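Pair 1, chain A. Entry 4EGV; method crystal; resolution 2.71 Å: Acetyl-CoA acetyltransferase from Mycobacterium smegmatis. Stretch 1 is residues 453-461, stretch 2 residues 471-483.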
# COMPACT_ATOMS: atom_id res chain seq x y z
N GLY A 453 13.15 0.93 34.38
CA GLY A 453 13.80 2.17 34.74
C GLY A 453 13.09 3.39 34.24
O GLY A 453 11.87 3.41 34.14
N THR A 454 13.85 4.43 33.95
CA THR A 454 13.30 5.69 33.52
C THR A 454 13.60 5.92 32.03
O THR A 454 14.73 5.70 31.56
CB THR A 454 13.77 6.87 34.43
OG1 THR A 454 13.09 8.07 34.05
CG2 THR A 454 15.30 7.10 34.36
N GLY A 455 12.59 6.37 31.30
CA GLY A 455 12.69 6.50 29.87
C GLY A 455 11.96 7.69 29.33
O GLY A 455 11.25 8.36 30.05
N THR A 456 12.15 7.92 28.04
CA THR A 456 11.52 9.01 27.29
C THR A 456 10.54 8.43 26.25
O THR A 456 10.81 7.40 25.62
CB THR A 456 12.61 9.93 26.58
OG1 THR A 456 13.54 10.41 27.56
CG2 THR A 456 11.99 11.14 25.82
N ILE A 457 9.38 9.08 26.11
CA ILE A 457 8.41 8.73 25.08
C ILE A 457 8.94 9.13 23.69
O ILE A 457 9.25 10.29 23.45
CB ILE A 457 7.06 9.38 25.37
CG1 ILE A 457 6.46 8.78 26.63
CG2 ILE A 457 6.13 9.19 24.22
CD1 ILE A 457 5.19 9.41 27.08
N GLU A 458 9.08 8.16 22.78
CA GLU A 458 9.47 8.51 21.41
C GLU A 458 8.24 8.63 20.52
O GLU A 458 8.14 9.55 19.71
CB GLU A 458 10.49 7.51 20.83
CG GLU A 458 11.20 8.06 19.60
CD GLU A 458 12.12 7.06 18.93
OE1 GLU A 458 12.33 5.98 19.50
OE2 GLU A 458 12.62 7.36 17.83
N THR A 459 7.31 7.71 20.72
CA THR A 459 6.01 7.72 20.05
C THR A 459 4.98 6.92 20.87
O THR A 459 5.30 6.24 21.83
CB THR A 459 6.13 7.24 18.59
OG1 THR A 459 4.88 7.42 17.92
CG2 THR A 459 6.57 5.81 18.53
N TYR A 460 3.72 7.06 20.48
CA TYR A 460 2.60 6.62 21.28
C TYR A 460 1.37 6.44 20.38
O TYR A 460 1.28 6.98 19.27
CB TYR A 460 2.28 7.66 22.37
CG TYR A 460 1.76 8.98 21.83
CD1 TYR A 460 0.40 9.26 21.78
CD2 TYR A 460 2.65 9.95 21.34
CE1 TYR A 460 -0.09 10.46 21.27
CE2 TYR A 460 2.17 11.16 20.82
CZ TYR A 460 0.80 11.41 20.79
OH TYR A 460 0.32 12.60 20.28
N THR A 461 0.42 5.69 20.89
CA THR A 461 -0.94 5.77 20.39
C THR A 461 -1.92 5.48 21.53
O THR A 461 -1.51 5.06 22.61
CB THR A 461 -1.14 4.84 19.16
OG1 THR A 461 -2.45 5.02 18.61
CG2 THR A 461 -0.87 3.40 19.51
N GLY A 471 -3.14 3.17 26.31
CA GLY A 471 -1.99 3.74 25.63
C GLY A 471 -0.90 2.73 25.30
O GLY A 471 -0.61 1.83 26.06
N ILE A 472 -0.32 2.87 24.12
CA ILE A 472 0.83 2.08 23.74
C ILE A 472 1.95 3.06 23.50
O ILE A 472 1.78 4.08 22.82
CB ILE A 472 0.59 1.31 22.44
CG1 ILE A 472 -0.81 0.66 22.41
CG2 ILE A 472 1.75 0.38 22.17
CD1 ILE A 472 -0.94 -0.72 22.94
N ILE A 473 3.10 2.75 24.07
CA ILE A 473 4.23 3.64 24.00
C ILE A 473 5.45 2.91 23.44
O ILE A 473 5.71 1.76 23.80
CB ILE A 473 4.52 4.25 25.40
CG1 ILE A 473 3.28 4.97 25.92
CG2 ILE A 473 5.76 5.18 25.39
CD1 ILE A 473 3.52 5.82 27.14
N ILE A 474 6.18 3.56 22.55
CA ILE A 474 7.57 3.20 22.29
C ILE A 474 8.43 4.24 22.98
O ILE A 474 8.27 5.43 22.75
CB ILE A 474 7.90 3.16 20.80
CG1 ILE A 474 7.17 2.02 20.09
CG2 ILE A 474 9.40 3.03 20.58
CD1 ILE A 474 7.00 2.22 18.63
N GLY A 475 9.35 3.77 23.77
CA GLY A 475 10.23 4.63 24.52
C GLY A 475 11.70 4.44 24.30
O GLY A 475 12.13 3.58 23.60
N ARG A 476 12.47 5.28 24.92
CA ARG A 476 13.89 5.26 24.79
C ARG A 476 14.36 5.17 26.19
O ARG A 476 13.74 5.72 27.06
CB ARG A 476 14.34 6.61 24.31
CG ARG A 476 14.78 6.74 22.91
CD ARG A 476 15.18 5.49 22.24
NE ARG A 476 15.14 5.78 20.83
CZ ARG A 476 16.17 5.76 20.03
NH1 ARG A 476 17.35 5.39 20.47
NH2 ARG A 476 16.03 6.10 18.79
N LEU A 477 15.49 4.56 26.45
CA LEU A 477 16.10 4.74 27.75
C LEU A 477 17.26 5.74 27.77
O LEU A 477 17.46 6.50 26.84
CB LEU A 477 16.56 3.43 28.31
CG LEU A 477 15.43 2.50 28.64
CD1 LEU A 477 15.99 1.17 28.75
CD2 LEU A 477 14.84 2.92 29.91
N ASP A 478 18.03 5.72 28.84
CA ASP A 478 19.25 6.48 28.93
C ASP A 478 20.27 5.79 28.03
O ASP A 478 20.91 6.42 27.23
CB ASP A 478 19.72 6.50 30.37
CG ASP A 478 18.79 7.26 31.28
OD1 ASP A 478 18.19 8.23 30.83
OD2 ASP A 478 18.68 6.90 32.46
N ASP A 479 20.39 4.49 28.17
CA ASP A 479 21.17 3.64 27.27
C ASP A 479 20.93 3.92 25.76
O ASP A 479 21.75 3.58 24.92
CB ASP A 479 20.72 2.21 27.66
CG ASP A 479 21.73 1.10 27.32
OD1 ASP A 479 22.90 1.32 26.95
OD2 ASP A 479 21.31 -0.07 27.46
N GLY A 480 19.77 4.50 25.42
CA GLY A 480 19.39 4.76 24.03
C GLY A 480 18.71 3.62 23.28
O GLY A 480 18.37 3.76 22.11
N SER A 481 18.52 2.48 23.95
CA SER A 481 17.79 1.36 23.35
C SER A 481 16.26 1.55 23.50
O SER A 481 15.83 2.13 24.47
CB SER A 481 18.24 0.04 23.96
OG SER A 481 17.95 0.01 25.34
N ARG A 482 15.45 1.07 22.55
CA ARG A 482 13.97 1.20 22.60
C ARG A 482 13.27 0.08 23.37
O ARG A 482 13.81 -1.01 23.58
CB ARG A 482 13.38 1.26 21.19
CG ARG A 482 13.48 2.61 20.49
CD ARG A 482 13.02 2.47 19.06
NE ARG A 482 13.23 3.67 18.28
CZ ARG A 482 13.44 3.71 16.96
NH1 ARG A 482 13.51 2.62 16.21
NH2 ARG A 482 13.60 4.88 16.37
N PHE A 483 12.04 0.37 23.78
CA PHE A 483 11.15 -0.61 24.40
C PHE A 483 9.70 -0.24 24.09
O PHE A 483 9.40 0.86 23.63
CB PHE A 483 11.36 -0.68 25.92
CG PHE A 483 11.01 0.61 26.64
CD1 PHE A 483 9.73 0.80 27.16
CD2 PHE A 483 11.95 1.63 26.78
CE1 PHE A 483 9.41 2.01 27.81
CE2 PHE A 483 11.65 2.83 27.42
CZ PHE A 483 10.39 3.03 27.94

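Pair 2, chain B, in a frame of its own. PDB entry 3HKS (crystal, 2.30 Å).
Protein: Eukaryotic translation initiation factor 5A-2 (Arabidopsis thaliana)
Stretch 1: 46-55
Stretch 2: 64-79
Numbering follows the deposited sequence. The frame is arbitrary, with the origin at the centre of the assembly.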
# COMPACT_ATOMS: atom_id res chain seq x y z
N PRO B 46 -7.70 -0.62 3.48
CA PRO B 46 -7.11 -1.59 2.54
C PRO B 46 -6.27 -2.64 3.27
O PRO B 46 -5.34 -2.29 3.99
CB PRO B 46 -6.25 -0.72 1.61
CG PRO B 46 -5.90 0.53 2.46
CD PRO B 46 -7.03 0.71 3.45
N CYS B 47 -6.62 -3.92 3.12
CA CYS B 47 -5.95 -4.98 3.86
C CYS B 47 -5.46 -6.06 2.93
O CYS B 47 -6.10 -6.34 1.92
CB CYS B 47 -6.88 -5.59 4.91
SG CYS B 47 -7.70 -4.42 5.97
N LYS B 48 -4.34 -6.69 3.27
CA LYS B 48 -3.86 -7.85 2.53
C LYS B 48 -4.43 -9.10 3.17
O LYS B 48 -4.34 -9.27 4.38
CB LYS B 48 -2.34 -7.94 2.50
CG LYS B 48 -1.85 -9.26 1.88
CD LYS B 48 -0.36 -9.30 1.63
CE LYS B 48 -0.10 -9.12 0.14
NZ LYS B 48 1.16 -9.76 -0.32
N VAL B 49 -5.00 -9.97 2.35
CA VAL B 49 -5.61 -11.22 2.82
C VAL B 49 -4.54 -12.25 3.20
O VAL B 49 -3.72 -12.65 2.35
CB VAL B 49 -6.62 -11.82 1.78
CG1 VAL B 49 -7.24 -13.11 2.31
CG2 VAL B 49 -7.72 -10.81 1.47
N VAL B 50 -4.56 -12.66 4.47
CA VAL B 50 -3.62 -13.66 5.00
C VAL B 50 -4.25 -15.05 5.27
O VAL B 50 -3.56 -16.07 5.26
CB VAL B 50 -2.82 -13.14 6.26
CG1 VAL B 50 -1.90 -11.96 5.88
CG2 VAL B 50 -3.76 -12.75 7.41
N GLU B 51 -5.57 -15.09 5.48
CA GLU B 51 -6.28 -16.35 5.66
C GLU B 51 -7.67 -16.31 5.00
O GLU B 51 -8.41 -15.34 5.17
CB GLU B 51 -6.43 -16.69 7.17
CG GLU B 51 -5.09 -16.76 7.94
CD GLU B 51 -5.25 -16.82 9.47
OE1 GLU B 51 -4.44 -16.18 10.19
OE2 GLU B 51 -6.18 -17.52 9.96
N VAL B 52 -8.00 -17.35 4.25
CA VAL B 52 -9.36 -17.54 3.73
C VAL B 52 -9.86 -18.91 4.13
O VAL B 52 -9.19 -19.92 3.89
CB VAL B 52 -9.41 -17.49 2.17
CG1 VAL B 52 -10.87 -17.57 1.68
CG2 VAL B 52 -8.72 -16.24 1.62
N SER B 53 -11.05 -18.95 4.75
CA SER B 53 -11.76 -20.21 4.93
C SER B 53 -13.25 -20.11 4.56
O SER B 53 -13.81 -19.01 4.49
CB SER B 53 -11.58 -20.76 6.36
OG SER B 53 -12.11 -19.90 7.33
N THR B 54 -13.88 -21.25 4.30
CA THR B 54 -15.28 -21.26 3.91
C THR B 54 -16.10 -22.09 4.88
O THR B 54 -15.56 -22.99 5.54
CB THR B 54 -15.49 -21.79 2.47
OG1 THR B 54 -14.90 -23.08 2.35
CG2 THR B 54 -14.85 -20.85 1.43
N SER B 55 -17.39 -21.78 4.97
CA SER B 55 -18.35 -22.60 5.72
C SER B 55 -19.68 -22.62 4.99
O SER B 55 -20.01 -21.71 4.22
CB SER B 55 -18.53 -22.10 7.17
OG SER B 55 -19.10 -20.81 7.23
N LYS B 64 -19.94 -19.39 2.66
CA LYS B 64 -19.56 -18.09 3.16
C LYS B 64 -18.05 -18.11 3.20
O LYS B 64 -17.44 -19.14 3.49
CB LYS B 64 -20.14 -17.84 4.56
CG LYS B 64 -21.65 -17.74 4.56
CD LYS B 64 -22.29 -18.04 5.89
CE LYS B 64 -22.40 -19.52 6.14
NZ LYS B 64 -23.78 -19.85 6.57
N CYS B 65 -17.45 -16.96 2.89
CA CYS B 65 -15.99 -16.79 2.96
C CYS B 65 -15.65 -16.02 4.22
O CYS B 65 -16.21 -14.96 4.49
CB CYS B 65 -15.47 -16.05 1.74
SG CYS B 65 -15.75 -16.92 0.21
N HIS B 66 -14.72 -16.59 5.00
CA HIS B 66 -14.27 -15.99 6.25
C HIS B 66 -12.87 -15.43 6.01
O HIS B 66 -11.94 -16.19 5.75
CB HIS B 66 -14.24 -17.05 7.37
CG HIS B 66 -15.55 -17.75 7.59
ND1 HIS B 66 -16.16 -17.83 8.83
CD2 HIS B 66 -16.38 -18.39 6.73
CE1 HIS B 66 -17.30 -18.49 8.72
NE2 HIS B 66 -17.46 -18.84 7.45
N PHE B 67 -12.73 -14.12 6.10
CA PHE B 67 -11.44 -13.46 5.81
C PHE B 67 -10.71 -13.02 7.06
O PHE B 67 -11.30 -12.43 7.97
CB PHE B 67 -11.64 -12.24 4.90
CG PHE B 67 -12.20 -12.59 3.56
CD1 PHE B 67 -11.46 -13.32 2.65
CD2 PHE B 67 -13.48 -12.20 3.20
CE1 PHE B 67 -11.98 -13.66 1.41
CE2 PHE B 67 -14.01 -12.52 1.95
CZ PHE B 67 -13.26 -13.25 1.06
N VAL B 68 -9.40 -13.29 7.09
CA VAL B 68 -8.49 -12.60 8.01
C VAL B 68 -7.53 -11.78 7.14
O VAL B 68 -6.93 -12.31 6.22
CB VAL B 68 -7.71 -13.57 8.96
CG1 VAL B 68 -6.87 -12.79 9.96
CG2 VAL B 68 -8.68 -14.50 9.70
N ALA B 69 -7.41 -10.49 7.43
CA ALA B 69 -6.61 -9.60 6.59
C ALA B 69 -5.83 -8.58 7.41
O ALA B 69 -6.23 -8.25 8.53
CB ALA B 69 -7.51 -8.91 5.54
N ILE B 70 -4.73 -8.07 6.86
CA ILE B 70 -3.87 -7.13 7.61
C ILE B 70 -3.84 -5.75 6.95
O ILE B 70 -3.47 -5.62 5.77
CB ILE B 70 -2.41 -7.69 7.76
CG1 ILE B 70 -2.41 -9.10 8.39
CG2 ILE B 70 -1.51 -6.70 8.54
CD1 ILE B 70 -2.89 -9.18 9.82
N ASP B 71 -4.25 -4.72 7.70
CA ASP B 71 -4.22 -3.34 7.21
C ASP B 71 -2.82 -3.03 6.67
O ASP B 71 -1.83 -3.17 7.40
CB ASP B 71 -4.59 -2.39 8.34
CG ASP B 71 -4.74 -0.96 7.89
OD1 ASP B 71 -3.87 -0.44 7.15
OD2 ASP B 71 -5.74 -0.33 8.29
N ILE B 72 -2.73 -2.62 5.39
CA ILE B 72 -1.42 -2.47 4.72
C ILE B 72 -0.57 -1.28 5.19
O ILE B 72 0.62 -1.22 4.92
CB ILE B 72 -1.52 -2.52 3.16
CG1 ILE B 72 -2.09 -1.22 2.59
CG2 ILE B 72 -2.29 -3.78 2.69
CD1 ILE B 72 -2.03 -1.13 1.04
N PHE B 73 -1.20 -0.34 5.91
CA PHE B 73 -0.50 0.82 6.46
C PHE B 73 -0.31 0.72 7.98
O PHE B 73 0.74 1.13 8.49
CB PHE B 73 -1.23 2.12 6.12
CG PHE B 73 -1.30 2.40 4.64
CD1 PHE B 73 -0.15 2.72 3.92
CD2 PHE B 73 -2.52 2.34 3.97
CE1 PHE B 73 -0.22 2.97 2.56
CE2 PHE B 73 -2.59 2.60 2.61
CZ PHE B 73 -1.44 2.92 1.90
N THR B 74 -1.29 0.18 8.69
CA THR B 74 -1.26 0.16 10.16
C THR B 74 -0.87 -1.20 10.73
O THR B 74 -0.55 -1.31 11.92
CB THR B 74 -2.60 0.62 10.79
OG1 THR B 74 -3.58 -0.41 10.66
CG2 THR B 74 -3.11 1.91 10.15
N ALA B 75 -0.90 -2.23 9.88
CA ALA B 75 -0.58 -3.61 10.29
C ALA B 75 -1.59 -4.22 11.27
O ALA B 75 -1.36 -5.31 11.80
CB ALA B 75 0.86 -3.70 10.84
N LYS B 76 -2.70 -3.53 11.50
CA LYS B 76 -3.77 -4.09 12.32
C LYS B 76 -4.52 -5.22 11.59
O LYS B 76 -4.76 -5.14 10.38
CB LYS B 76 -4.74 -3.00 12.78
CG LYS B 76 -4.13 -2.08 13.84
CD LYS B 76 -5.02 -0.85 14.10
CE LYS B 76 -4.43 0.06 15.18
NZ LYS B 76 -5.37 1.18 15.49
N LYS B 77 -4.86 -6.26 12.33
CA LYS B 77 -5.61 -7.40 11.81
C LYS B 77 -7.09 -7.05 11.78
O LYS B 77 -7.63 -6.56 12.77
CB LYS B 77 -5.37 -8.64 12.66
CG LYS B 77 -6.23 -9.85 12.30
CD LYS B 77 -5.64 -11.15 12.86
CE LYS B 77 -6.06 -11.38 14.31
NZ LYS B 77 -5.21 -12.44 14.96
N LEU B 78 -7.73 -7.28 10.63
CA LEU B 78 -9.19 -7.09 10.52
C LEU B 78 -9.83 -8.34 9.94
O LEU B 78 -9.16 -9.15 9.30
CB LEU B 78 -9.54 -5.85 9.68
CG LEU B 78 -9.27 -4.47 10.29
CD1 LEU B 78 -9.19 -3.41 9.21
CD2 LEU B 78 -10.33 -4.07 11.33
N GLU B 79 -11.13 -8.51 10.16
CA GLU B 79 -11.83 -9.72 9.73
C GLU B 79 -13.20 -9.40 9.14
O GLU B 79 -13.81 -8.39 9.47
CB GLU B 79 -12.00 -10.71 10.89
CG GLU B 79 -10.70 -11.22 11.50
CD GLU B 79 -10.94 -12.12 12.72
OE1 GLU B 79 -10.86 -11.62 13.86
OE2 GLU B 79 -11.21 -13.32 12.52
O HOH W 1 -10.44 -17.36 8.02

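The sharpest difference lies at the beta bulge, where Glu458(A) of pair 1 superposes on Val50(B) of pair 2 (CA atoms 0.3 Å apart): the first is bound by charge, the second packs by apolar contact. In pair 1 the carboxylate of Glu458(A) reaches two arginines of the second stretch. Its OE1 accepts hydrogen bonds from Arg476(A) NE at 3.1 Å and from Arg482(A) NE at 2.8 Å, both within salt bridges, and its OE2 accepts one from Arg482(A) NH2 at 3.0 Å. OE1 lies at the edge of each guanidinium, near its plane, where the N-H bonds point. In pair 2 the short, branched side chain of Val50(B) has no atom that can hydrogen-bond; its CG1 lies 3.8 Å from Ile70(B) CG1 and its CG2 4.0 Å from Val68(B) CG1. Ile70(B) matches Arg476(A), so a charged pair in one protein is a hydrocarbon pair in the other.

The frame beneath is shared. Both pairs are antiparallel strands, their N-to-C directions 130° apart in pair 1 and 134° in pair 2, and 14 central residues superpose with an RMSD of 0.6 Å. The register slips by one residue at the same place, between Ile457(A) and Thr459(A) and between Val49(B) and Glu51(B). There one carbonyl serves two amides: Ile474(A) O accepts from Glu458(A) N at 2.8 Å and Thr459(A) N at 3.2 Å, while Val68(B) O accepts from Val50(B) N at 3.0 Å and Glu51(B) N at 3.2 Å. The extra residue thus stays tied to the partner strand, and regular pairing resumes beyond it.

On the face carrying Ile457(A) and Ile473(A), their side chains meet at 3.9 Å between Ile457(A) CG1 and Ile473(A) CG2. The matching Val49(B) and Phe67(B) make the same cross-strand contact with a smaller aliphatic group and a ring, Val49(B) CG1 to Phe67(B) CD1 at 4.2 Å. Gly475(A) falls on Ala69(B), and the difference is structural: a CB on Gly475(A) would clash with Phe483(A) CZ at 2.4 Å. In pair 2 the corresponding methyl is accommodated, with Ala69(B) CB 3.4 Å from Cys47(B) CB. Cys47(B) itself replaces Gly455(A), and its SG lies 3.7 Å from Leu78(B) CD1. In pair 1 an ideal CB on Gly455(A) would be 2.7 Å from Arg476(A) O, a clash, and 3.0 Å from Phe483(A) CE2.

The face bearing Thr459(A) and Ile474(A) is packed by Thr459(A) CG2 against Ile474(A) CD1 at 3.6 Å; at the same positions Glu51(B) CB approaches Val68(B) CB at 3.8 Å. Farther along, Thr461(A) and Ile472(A) give way to Ser53(B) and His66(B). Thr461(A) CG2 is 3.9 Å from Ile472(A) CB, whereas a water links Ser53(B) OG (3.1 Å from the water O) to His66(B) O (3.0 Å from the same water O). The imidazole also reaches across to the partner strand, with His66(B) NE2 hydrogen-bonded to Ser55(B) OG at 2.6 Å.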